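Local coordinates for peroxidase (Cellulomonas bogoriensis 69B4 = DSM 16987, PDB 6QZO) that is a haem b-dependent DyP-type peroxidase that uses hydrogen peroxide to oxidise its substrates, at the interface of chains A and B. Numbering follows the deposited sequence. Chains: chain A/B, Peroxidase.

The interface of chains A and B. Residues chain A 196, 243-244, 251; chain B 88-89, 160, 164.
A:Arg251 and A:Asp244 reach across a two-fold interface between copies of this DyP-type peroxidase to meet a loop and a helix of chain B; whether the dimer forms in solution the structure alone does not show. A:Arg251 leaves helix 248-255 with CG anti to its carbonyl carbon (chi1 -72°) and runs extended from CG to NE. Its CB lies 3.6 Å from CH2 of A:Trp243, and CG and CD run on past CZ2 and CE2. That straight run carries NE along the indole, 3.4 Å above the ring plane and toward its rim, while the indole NE1 lies over the centre of the guanidinium. NE and NH2 both bond the backbone O of A:Trp243, A:Arg251 NH2 at 3.1 Å. They arrive from one face of the carbonyl, and the oxygen lies in the guanidinium plane, so the second-shell tryptophan fixes the rotation of the group. At the far end, NH1 and NH2 grip one oxygen of B:Glu89. A:Arg251 NH1 lies 3.0 Å from B:Glu89 OE2 on its anti lone pair, whereas NH2 comes nearly in line with the C-O bond. The guanidinium and carboxylate planes are inclined by 33°. Across the interface, A:Arg251 CZ packs 3.9 Å from B:Ser88 CB.

B:Ser88 OG lies between two acids, 2.6 Å from B:Glu89 OE2 and 3.2 Å from A:Asp244 OD1, which it meets from above the carboxylate plane; its one hydrogen can serve one fully or be shared. On its own chain, A:Asp244 pairs OD1 with NH2 of A:Arg251 in a salt bridge. Its OD2 faces helix 152-165 of chain B, whose two basic side chains approach from the opposite direction. The arginines and the lysine probably offset the two neighbouring carboxylates. B:Arg160 NH2 bonds A:Asp244 OD2 at 3.0 Å, well above the carboxylate plane, with the two flat groups turned 47° apart. B:Lys164 bends at chi3 and brings NZ to OD2 in a salt bridge whose hydrogen bond is weak.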
loop_
_atom_site.group_PDB
_atom_site.type_symbol
_atom_site.label_atom_id
_atom_site.label_comp_id
_atom_site.label_asym_id
_atom_site.label_seq_id
_atom_site.Cartn_x
_atom_site.Cartn_y
_atom_site.Cartn_z
ATOM N N LEU A 196 -3.170 5.817 12.724
ATOM C CA LEU A 196 -2.176 6.845 12.319
ATOM C C LEU A 196 -2.360 8.115 13.157
ATOM O O LEU A 196 -1.579 9.053 12.970
ATOM C CB LEU A 196 -2.302 7.095 10.814
ATOM C CG LEU A 196 -1.914 5.891 9.956
ATOM C CD1 LEU A 196 -2.185 6.152 8.488
ATOM C CD2 LEU A 196 -0.450 5.523 10.133
ATOM N N TRP A 243 -4.314 17.846 14.668
ATOM C CA TRP A 243 -4.084 16.845 15.749
ATOM C C TRP A 243 -2.721 17.096 16.415
ATOM O O TRP A 243 -2.591 16.874 17.638
ATOM C CB TRP A 243 -4.188 15.432 15.152
ATOM C CG TRP A 243 -4.058 14.281 16.106
ATOM C CD1 TRP A 243 -3.109 13.305 16.051
ATOM C CD2 TRP A 243 -4.955 13.908 17.175
ATOM N NE1 TRP A 243 -3.341 12.365 17.020
ATOM C CE2 TRP A 243 -4.458 12.711 17.729
ATOM C CE3 TRP A 243 -6.114 14.462 17.723
ATOM C CZ2 TRP A 243 -5.055 12.080 18.816
ATOM C CZ3 TRP A 243 -6.703 13.845 18.806
ATOM C CH2 TRP A 243 -6.183 12.667 19.345
ATOM N N ASP A 244 -1.734 17.528 15.630
ATOM C CA ASP A 244 -0.346 17.804 16.093
ATOM C C ASP A 244 -0.311 18.991 17.069
ATOM O O ASP A 244 0.667 19.079 17.828
ATOM C CB ASP A 244 0.590 18.012 14.903
ATOM C CG ASP A 244 0.972 16.722 14.227
ATOM O OD1 ASP A 244 0.533 15.648 14.721
ATOM O OD2 ASP A 244 1.701 16.804 13.210
ATOM N N ARG A 251 -5.065 14.766 23.803
ATOM C CA ARG A 251 -5.342 13.649 22.859
ATOM C C ARG A 251 -5.961 12.475 23.611
ATOM O O ARG A 251 -6.852 11.813 23.058
ATOM C CB ARG A 251 -4.071 13.152 22.185
ATOM C CG ARG A 251 -3.494 14.096 21.143
ATOM C CD ARG A 251 -2.226 13.507 20.554
ATOM N NE ARG A 251 -1.779 14.268 19.396
ATOM C CZ ARG A 251 -0.783 13.916 18.592
ATOM N NH1 ARG A 251 -0.113 12.799 18.807
ATOM N NH2 ARG A 251 -0.464 14.683 17.566
ATOM N N SER B 88 5.164 13.377 17.323
ATOM C CA SER B 88 4.045 13.428 18.298
ATOM C C SER B 88 3.389 12.049 18.472
ATOM O O SER B 88 2.494 11.948 19.333
ATOM C CB SER B 88 3.050 14.482 17.873
ATOM O OG SER B 88 2.910 14.491 16.450
ATOM N N GLU B 89 3.809 11.029 17.710
ATOM C CA GLU B 89 3.262 9.640 17.794
ATOM C C GLU B 89 4.407 8.660 18.024
ATOM O O GLU B 89 4.682 7.803 17.187
ATOM C CB GLU B 89 2.461 9.279 16.543
ATOM C CG GLU B 89 1.246 10.151 16.330
ATOM C CD GLU B 89 1.514 11.415 15.550
ATOM O OE1 GLU B 89 2.012 11.308 14.401
ATOM O OE2 GLU B 89 1.230 12.503 16.092
ATOM N N ARG B 160 5.681 10.566 7.592
ATOM C CA ARG B 160 4.975 11.678 8.287
ATOM C C ARG B 160 6.017 12.521 9.042
ATOM O O ARG B 160 5.967 13.755 8.956
ATOM C CB ARG B 160 3.883 11.102 9.205
ATOM C CG ARG B 160 3.206 12.094 10.142
ATOM C CD ARG B 160 2.296 13.046 9.401
ATOM N NE ARG B 160 1.646 14.045 10.249
ATOM C CZ ARG B 160 1.010 15.121 9.792
ATOM N NH1 ARG B 160 0.930 15.358 8.493
ATOM N NH2 ARG B 160 0.477 15.983 10.631
ATOM N N LYS B 164 7.016 16.404 7.961
ATOM C CA LYS B 164 6.785 17.465 8.977
ATOM C C LYS B 164 8.081 18.231 9.267
ATOM O O LYS B 164 8.017 19.446 9.446
ATOM C CB LYS B 164 6.274 16.847 10.279
ATOM C CG LYS B 164 4.780 16.579 10.322
ATOM C CD LYS B 164 4.355 15.717 11.512
ATOM C CE LYS B 164 4.639 16.417 12.831
ATOM N NZ LYS B 164 4.190 15.641 14.013
#